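Local structure of hypothetical protein AF1704 (Archaeoglobus fulgidus, 1ZBM) at residues I99-K104 against C165-W170; V129-D134 against D142-A147. The protein probably catalyses the conversion of cyclic dehypoxanthinylfutalosinate into 1,4-dihydroxy-6-naphthoate and dihydroxyacetone in menaquinone biosynthesis. All blocks are in the same frame, centred on the assembly; numbering follows the deposited sequence.

Interaction 1 (I99-K104 against C165-W170); sequences ISLDGK and CVLDLW
Leu-101 lays its CD1 methyl against one flank of Leu-167, 3.6 Å from CB and equally near CD1 of that residue, the two side chains crossing at about a right angle. The partner lies in a classic beta bulge, in which Val-166 and Leu-167 both face Val-93 on strand 92-95; both side chains start toward the loop 99-104. CG of Leu-101 lies anti to its carbonyl carbon (chi1 -74°), and the extended chi2 carries CD1 on to Leu-167 while CG, CD1 and CD2 pass over CG2 of Val-166, with CD1 at 4.0 Å from it. Replacement of Leu-101 by alanine would probably open a gap beside Leu-167 CB and leave CG2 of Val-166 without its cover from the loop. The backbone of Leu-101 begins a type II beta turn, closed by Lys-104 N to Leu-101 O at 3.1 Å; the turn leads into strand 105-108. Between side chains the contact is entirely aliphatic, and the two segments bury 183 Å², joining the loop to strand 164-168 at one edge of the sheet. At its margin the other branch of Val-166, CG1, sits 4.1 Å from Ile-99 CG1 and 4.0 Å from the backbone N of Ile-99.

Interaction 2 (V129-D134 against D142-A147); sequences VEMPFD and DEEVDA
Met-131, present as selenomethionine, reaches across to Glu-144 and Val-145 with the last atom of its side chain. CB starts toward the segment 142-147, and CG continues anti to the backbone N (chi1 175°), with chi2 also extended; neither atom comes within contact distance of that segment. SE comes nearer, 4.5 Å from Glu-144 OE2, but the close touch is left to CE. The bend at chi3 (-55°) then swings CE back toward the strand, where it stands 3.9 Å from CG1 of Val-129, its neighbour two residues earlier. There the methyl meets two unlike partners: Val-145 CG1 at 4.3 Å, an apolar contact, and Glu-144 OE2 at 3.6 Å, a van der Waals contact with a carboxylate oxygen. The extended Glu-144 chain crosses that of Met-131 obliquely and carries its carboxylate to CE; the other oxygen, OE1, is engaged in a salt bridge with Arg-135, which helps to fix the group. Val-129 adds a second apolar contact of similar length, its CG2 lying 4.4 Å from Val-145 CG1, so that Val-145 CG1 is approached by both Val-129 and Met-131. Only 120 Å² is buried in all, consistent with these long separations. Ala-139 on helix 136-141 touches Met-131, Glu-144 and Val-145, placing the helix alongside all three side chains. That helix ends in a Schellman motif, with Glu-143 at positive phi as the C-prime residue, and the chain then leads toward strand 147-150. Strands 127-130 and 147-150 run parallel with 105-108 between them, and the contact therefore ties the two ends of the helical connection in a beta-alpha-beta crossover.

How the interactions relate
Interactions 1 and 2 serve the same five-stranded sheet from its two outermost strands, 164-168 and 127-130, and their centres lie 14 Å apart. Both are partly buried, each with one buried residue among the four that touch. Interaction 1 is the larger and aliphatic in its side chains; interaction 2 is sparser and includes a carboxylate at its margin. Along the chain, interaction 2 is nested inside the loop closed by interaction 1. They also touch directly: CD2 of Leu-101 packs 3.7 Å from CB of Ala-147, and the aliphatic CD of Lys-104 lies 3.6 Å from OD2 of Asp-146, linking the turn to the start of strand 147-150.

Interaction 1 (I99-K104 against C165-W170)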
ATOM      1  N   ILE A  99     -21.100  13.811   6.384  1.00 31.79           N
ATOM      2  CA  ILE A  99     -21.731  13.031   7.448  1.00 31.93           C
ATOM      3  C   ILE A  99     -20.718  12.873   8.569  1.00 31.30           C
ATOM      4  O   ILE A  99     -19.572  13.278   8.419  1.00 32.63           O
ATOM      5  CB  ILE A  99     -22.171  11.629   6.959  1.00 31.08           C
ATOM      6  CG1 ILE A  99     -21.090  11.004   6.076  1.00 30.36           C
ATOM      7  CG2 ILE A  99     -23.486  11.730   6.209  1.00 32.82           C
ATOM      8  CD1 ILE A  99     -21.484   9.659   5.505  1.00 26.29           C
ATOM      9  N   SER A 100     -21.125  12.284   9.690  1.00 31.69           N
ATOM     10  CA  SER A 100     -20.204  12.112  10.809  1.00 31.90           C
ATOM     11  C   SER A 100     -19.463  10.776  10.795  1.00 31.64           C
ATOM     12  O   SER A 100     -18.360  10.674  11.336  1.00 33.77           O
ATOM     13  CB  SER A 100     -20.943  12.271  12.144  1.00 32.83           C
ATOM     14  OG  SER A 100     -21.820  11.185  12.383  1.00 34.99           O
ATOM     15  N   LEU A 101     -20.071   9.762  10.185  1.00 27.97           N
ATOM     16  CA  LEU A 101     -19.494   8.419  10.088  1.00 26.05           C
ATOM     17  C   LEU A 101     -19.776   7.515  11.285  1.00 26.26           C
ATOM     18  O   LEU A 101     -19.689   6.290  11.178  1.00 25.46           O
ATOM     19  CB  LEU A 101     -17.977   8.477   9.855  1.00 21.18           C
ATOM     20  CG  LEU A 101     -17.460   8.894   8.464  1.00 19.21           C
ATOM     21  CD1 LEU A 101     -15.928   8.881   8.450  1.00 14.80           C
ATOM     22  CD2 LEU A 101     -18.011   7.953   7.415  1.00 12.25           C
ATOM     23  N   ASP A 102     -20.109   8.106  12.428  1.00 28.19           N
ATOM     24  CA  ASP A 102     -20.398   7.305  13.615  1.00 29.93           C
ATOM     25  C   ASP A 102     -21.695   6.514  13.440  1.00 29.21           C
ATOM     26  O   ASP A 102     -22.749   7.078  13.147  1.00 28.94           O
ATOM     27  CB  ASP A 102     -20.466   8.206  14.853  1.00 34.65           C
ATOM     28  CG  ASP A 102     -19.117   8.833  15.186  1.00 37.55           C
ATOM     29  OD1 ASP A 102     -18.698   9.774  14.476  1.00 37.80           O
ATOM     30  OD2 ASP A 102     -18.465   8.367  16.152  1.00 40.51           O
ATOM     31  N   GLY A 103     -21.601   5.200  13.618  1.00 27.73           N
ATOM     32  CA  GLY A 103     -22.761   4.338  13.464  1.00 27.66           C
ATOM     33  C   GLY A 103     -23.070   4.000  12.011  1.00 26.78           C
ATOM     34  O   GLY A 103     -23.902   3.139  11.726  1.00 27.53           O
ATOM     35  N   LYS A 104     -22.381   4.665  11.089  1.00 25.50           N
ATOM     36  CA  LYS A 104     -22.593   4.458   9.658  1.00 22.36           C
ATOM     37  C   LYS A 104     -21.989   3.162   9.107  1.00 22.15           C
ATOM     38  O   LYS A 104     -21.124   2.539   9.734  1.00 19.66           O
ATOM     39  CB  LYS A 104     -22.029   5.646   8.884  1.00 21.54           C
ATOM     40  CG  LYS A 104     -22.677   6.982   9.215  1.00 23.55           C
ATOM     41  CD  LYS A 104     -24.161   6.994   8.875  1.00 24.20           C
ATOM     42  CE  LYS A 104     -24.742   8.403   8.978  1.00 23.64           C
ATOM     43  NZ  LYS A 104     -24.468   9.015  10.303  1.00 25.52           N
ATOM     44  N   CYS A 165     -14.590  14.170   0.473  1.00 24.54           N
ATOM     45  CA  CYS A 165     -13.951  13.583   1.628  1.00 24.44           C
ATOM     46  C   CYS A 165     -14.646  14.006   2.920  1.00 24.87           C
ATOM     47  O   CYS A 165     -14.862  15.200   3.173  1.00 24.65           O
ATOM     48  CB  CYS A 165     -12.476  13.994   1.666  1.00 24.06           C
ATOM     49  SG  CYS A 165     -11.580  13.407   3.119  1.00 24.09           S
ATOM     50  N   VAL A 166     -15.010  13.011   3.724  1.00 23.49           N
ATOM     51  CA  VAL A 166     -15.666  13.240   5.007  1.00 22.46           C
ATOM     52  C   VAL A 166     -14.690  12.930   6.136  1.00 22.46           C
ATOM     53  O   VAL A 166     -14.905  13.330   7.277  1.00 23.67           O
ATOM     54  CB  VAL A 166     -16.919  12.356   5.166  1.00 22.94           C
ATOM     55  CG1 VAL A 166     -17.960  12.739   4.127  1.00 22.44           C
ATOM     56  CG2 VAL A 166     -16.549  10.887   5.019  1.00 22.65           C
ATOM     57  N   LEU A 167     -13.626  12.196   5.815  1.00 22.14           N
ATOM     58  CA  LEU A 167     -12.582  11.864   6.792  1.00 20.02           C
ATOM     59  C   LEU A 167     -11.271  11.755   6.032  1.00 19.01           C
ATOM     60  O   LEU A 167     -11.110  10.890   5.165  1.00 17.95           O
ATOM     61  CB  LEU A 167     -12.877  10.527   7.502  1.00 21.07           C
ATOM     62  CG  LEU A 167     -12.061  10.136   8.751  1.00 20.93           C
ATOM     63  CD1 LEU A 167     -12.388   8.695   9.165  1.00 18.38           C
ATOM     64  CD2 LEU A 167     -10.575  10.256   8.491  1.00 20.73           C
ATOM     65  N   ASP A 168     -10.339  12.643   6.347  1.00 18.91           N
ATOM     66  CA  ASP A 168      -9.029  12.613   5.696  1.00 20.29           C
ATOM     67  C   ASP A 168      -8.103  11.916   6.693  1.00 17.79           C
ATOM     68  O   ASP A 168      -7.664  12.521   7.662  1.00 17.55           O
ATOM     69  CB  ASP A 168      -8.539  14.042   5.401  1.00 22.46           C
ATOM     70  CG  ASP A 168      -7.285  14.066   4.558  1.00 26.19           C
ATOM     71  OD1 ASP A 168      -6.276  13.428   4.959  1.00 27.12           O
ATOM     72  OD2 ASP A 168      -7.304  14.718   3.482  1.00 29.69           O
ATOM     73  N   LEU A 169      -7.836  10.638   6.449  1.00 17.07           N
ATOM     74  CA  LEU A 169      -7.006   9.839   7.328  1.00 17.18           C
ATOM     75  C   LEU A 169      -5.640  10.448   7.615  1.00 18.24           C
ATOM     76  O   LEU A 169      -5.074  10.230   8.689  1.00 19.59           O
ATOM     77  CB  LEU A 169      -6.861   8.418   6.774  1.00 15.61           C
ATOM     78  CG  LEU A 169      -8.159   7.618   6.828  1.00 15.22           C
ATOM     79  CD1 LEU A 169      -8.013   6.322   6.060  1.00 16.57           C
ATOM     80  CD2 LEU A 169      -8.525   7.342   8.278  1.00 14.50           C
ATOM     81  N   TRP A 170      -5.101  11.215   6.677  1.00 18.49           N
ATOM     82  CA  TRP A 170      -3.819  11.838   6.943  1.00 18.65           C
ATOM     83  C   TRP A 170      -3.981  12.959   7.959  1.00 19.49           C
ATOM     84  O   TRP A 170      -3.135  13.119   8.834  1.00 19.60           O
ATOM     85  CB  TRP A 170      -3.163  12.400   5.679  1.00 19.19           C
ATOM     86  CG  TRP A 170      -2.088  13.395   6.026  1.00 18.59           C
ATOM     87  CD1 TRP A 170      -2.224  14.750   6.093  1.00 18.10           C
ATOM     88  CD2 TRP A 170      -0.751  13.106   6.460  1.00 16.95           C
ATOM     89  NE1 TRP A 170      -1.066  15.322   6.545  1.00 17.82           N
ATOM     90  CE2 TRP A 170      -0.141  14.335   6.782  1.00 16.96           C
ATOM     91  CE3 TRP A 170      -0.011  11.922   6.619  1.00 17.41           C
ATOM     92  CZ2 TRP A 170       1.183  14.426   7.245  1.00 16.14           C
ATOM     93  CZ3 TRP A 170       1.307  12.012   7.082  1.00 15.93           C
ATOM     94  CH2 TRP A 170       1.884  13.255   7.391  1.00 14.10           C
TER

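Interaction 2 (V129-D134 against D142-A147)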
ATOM      1  N   VAL A 129     -18.056  -2.785   6.098  1.00 28.33           N
ATOM      2  CA  VAL A 129     -18.628  -3.716   5.136  1.00 25.81           C
ATOM      3  C   VAL A 129     -17.555  -4.255   4.199  1.00 27.78           C
ATOM      4  O   VAL A 129     -17.238  -3.630   3.189  1.00 27.39           O
ATOM      5  CB  VAL A 129     -19.725  -3.034   4.297  1.00 25.04           C
ATOM      6  CG1 VAL A 129     -20.422  -4.060   3.406  1.00 22.87           C
ATOM      7  CG2 VAL A 129     -20.731  -2.357   5.212  1.00 22.07           C
ATOM      8  N   GLU A 130     -16.995  -5.411   4.555  1.00 29.42           N
ATOM      9  CA  GLU A 130     -15.961  -6.068   3.758  1.00 30.82           C
ATOM     10  C   GLU A 130     -16.410  -6.048   2.301  1.00 30.30           C
ATOM     11  O   GLU A 130     -17.551  -6.400   1.998  1.00 30.13           O
ATOM     12  CB  GLU A 130     -15.786  -7.517   4.220  1.00 34.38           C
ATOM     13  CG  GLU A 130     -14.566  -8.221   3.643  1.00 38.74           C
ATOM     14  CD  GLU A 130     -13.292  -7.918   4.417  1.00 40.66           C
ATOM     15  OE1 GLU A 130     -12.214  -8.426   4.018  1.00 41.00           O
ATOM     16  OE2 GLU A 130     -13.374  -7.178   5.426  1.00 42.09           O
HETATM   17  N   MSE A 131     -15.514  -5.654   1.399  1.00 28.44           N
HETATM   18  CA  MSE A 131     -15.863  -5.554  -0.011  1.00 27.80           C
HETATM   19  C   MSE A 131     -14.621  -5.274  -0.874  1.00 27.33           C
HETATM   20  O   MSE A 131     -13.730  -4.537  -0.463  1.00 26.20           O
HETATM   21  CB  MSE A 131     -16.881  -4.412  -0.144  1.00 30.12           C
HETATM   22  CG  MSE A 131     -17.307  -4.043  -1.543  1.00 32.93           C
HETATM   23 SE   MSE A 131     -18.450  -2.458  -1.556  1.00 38.82          SE
HETATM   24  CE  MSE A 131     -19.822  -3.067  -0.320  1.00 32.36           C
ATOM     25  N   PRO A 132     -14.546  -5.868  -2.080  1.00 26.80           N
ATOM     26  CA  PRO A 132     -13.396  -5.652  -2.974  1.00 26.38           C
ATOM     27  C   PRO A 132     -13.269  -4.168  -3.337  1.00 24.80           C
ATOM     28  O   PRO A 132     -14.277  -3.485  -3.503  1.00 24.53           O
ATOM     29  CB  PRO A 132     -13.718  -6.546  -4.178  1.00 26.37           C
ATOM     30  CG  PRO A 132     -15.214  -6.575  -4.192  1.00 29.78           C
ATOM     31  CD  PRO A 132     -15.566  -6.714  -2.725  1.00 28.51           C
ATOM     32  N   PHE A 133     -12.038  -3.674  -3.457  1.00 22.50           N
ATOM     33  CA  PHE A 133     -11.826  -2.260  -3.750  1.00 23.36           C
ATOM     34  C   PHE A 133     -12.559  -1.776  -5.001  1.00 22.99           C
ATOM     35  O   PHE A 133     -13.130  -0.684  -5.014  1.00 20.34           O
ATOM     36  CB  PHE A 133     -10.324  -1.943  -3.883  1.00 24.86           C
ATOM     37  CG  PHE A 133      -9.788  -2.116  -5.279  1.00 26.86           C
ATOM     38  CD1 PHE A 133      -9.567  -3.384  -5.800  1.00 25.93           C
ATOM     39  CD2 PHE A 133      -9.568  -1.005  -6.096  1.00 27.89           C
ATOM     40  CE1 PHE A 133      -9.140  -3.550  -7.111  1.00 26.21           C
ATOM     41  CE2 PHE A 133      -9.140  -1.158  -7.413  1.00 27.49           C
ATOM     42  CZ  PHE A 133      -8.927  -2.435  -7.920  1.00 28.71           C
ATOM     43  N   ASP A 134     -12.546  -2.601  -6.041  1.00 23.74           N
ATOM     44  CA  ASP A 134     -13.180  -2.269  -7.308  1.00 24.13           C
ATOM     45  C   ASP A 134     -14.709  -2.168  -7.244  1.00 23.22           C
ATOM     46  O   ASP A 134     -15.385  -2.286  -8.267  1.00 24.10           O
ATOM     47  CB  ASP A 134     -12.778  -3.295  -8.368  1.00 26.25           C
ATOM     48  CG  ASP A 134     -13.082  -4.709  -7.943  1.00 29.04           C
ATOM     49  OD1 ASP A 134     -14.256  -5.001  -7.649  1.00 31.16           O
ATOM     50  OD2 ASP A 134     -12.147  -5.535  -7.890  1.00 34.87           O
ATOM     51  N   ASP A 142     -24.390   4.596  -5.420  1.00 18.58           N
ATOM     52  CA  ASP A 142     -25.711   3.977  -5.457  1.00 19.83           C
ATOM     53  C   ASP A 142     -26.305   3.793  -4.053  1.00 20.75           C
ATOM     54  O   ASP A 142     -27.278   3.063  -3.875  1.00 21.57           O
ATOM     55  CB  ASP A 142     -25.656   2.631  -6.200  1.00 18.35           C
ATOM     56  CG  ASP A 142     -25.520   2.794  -7.715  1.00 18.82           C
ATOM     57  OD1 ASP A 142     -25.484   3.945  -8.203  1.00 16.13           O
ATOM     58  OD2 ASP A 142     -25.457   1.760  -8.423  1.00 18.21           O
ATOM     59  N   GLU A 143     -25.708   4.455  -3.064  1.00 20.84           N
ATOM     60  CA  GLU A 143     -26.178   4.418  -1.676  1.00 19.21           C
ATOM     61  C   GLU A 143     -26.374   3.022  -1.090  1.00 18.60           C
ATOM     62  O   GLU A 143     -27.310   2.764  -0.329  1.00 17.51           O
ATOM     63  CB  GLU A 143     -27.462   5.250  -1.556  1.00 18.12           C
ATOM     64  CG  GLU A 143     -27.285   6.664  -2.120  1.00 20.64           C
ATOM     65  CD  GLU A 143     -28.464   7.611  -1.852  1.00 20.22           C
ATOM     66  OE1 GLU A 143     -28.463   8.718  -2.423  1.00 16.83           O
ATOM     67  OE2 GLU A 143     -29.367   7.252  -1.073  1.00 24.01           O
ATOM     68  N   GLU A 144     -25.469   2.125  -1.454  1.00 20.43           N
ATOM     69  CA  GLU A 144     -25.485   0.756  -0.966  1.00 19.18           C
ATOM     70  C   GLU A 144     -24.905   0.813   0.452  1.00 18.93           C
ATOM     71  O   GLU A 144     -25.192  -0.032   1.302  1.00 16.41           O
ATOM     72  CB  GLU A 144     -24.601  -0.075  -1.876  1.00 23.69           C
ATOM     73  CG  GLU A 144     -24.609  -1.562  -1.649  1.00 30.68           C
ATOM     74  CD  GLU A 144     -23.748  -2.260  -2.683  1.00 35.09           C
ATOM     75  OE1 GLU A 144     -24.012  -2.052  -3.893  1.00 36.34           O
ATOM     76  OE2 GLU A 144     -22.813  -2.999  -2.289  1.00 35.84           O
ATOM     77  N   VAL A 145     -24.090   1.841   0.684  1.00 15.57           N
ATOM     78  CA  VAL A 145     -23.466   2.076   1.970  1.00 14.74           C
ATOM     79  C   VAL A 145     -23.480   3.585   2.247  1.00 16.25           C
ATOM     80  O   VAL A 145     -23.896   4.373   1.392  1.00 18.94           O
ATOM     81  CB  VAL A 145     -22.008   1.545   1.983  1.00 15.28           C
ATOM     82  CG1 VAL A 145     -22.005   0.032   1.775  1.00 13.02           C
ATOM     83  CG2 VAL A 145     -21.188   2.220   0.875  1.00 11.96           C
ATOM     84  N   ASP A 146     -23.054   4.004   3.433  1.00 14.17           N
ATOM     85  CA  ASP A 146     -23.033   5.438   3.725  1.00 14.70           C
ATOM     86  C   ASP A 146     -21.730   6.060   3.262  1.00 14.52           C
ATOM     87  O   ASP A 146     -21.698   7.219   2.846  1.00 13.11           O
ATOM     88  CB  ASP A 146     -23.197   5.698   5.223  1.00 17.26           C
ATOM     89  CG  ASP A 146     -24.509   5.157   5.770  1.00 20.04           C
ATOM     90  OD1 ASP A 146     -24.534   3.994   6.217  1.00 20.73           O
ATOM     91  OD2 ASP A 146     -25.511   5.899   5.739  1.00 24.47           O
ATOM     92  N   ALA A 147     -20.652   5.287   3.343  1.00 13.46           N
ATOM     93  CA  ALA A 147     -19.345   5.791   2.949  1.00 13.51           C
ATOM     94  C   ALA A 147     -18.408   4.686   2.499  1.00 13.60           C
ATOM     95  O   ALA A 147     -18.683   3.508   2.710  1.00 11.99           O
ATOM     96  CB  ALA A 147     -18.723   6.566   4.101  1.00 10.76           C
TER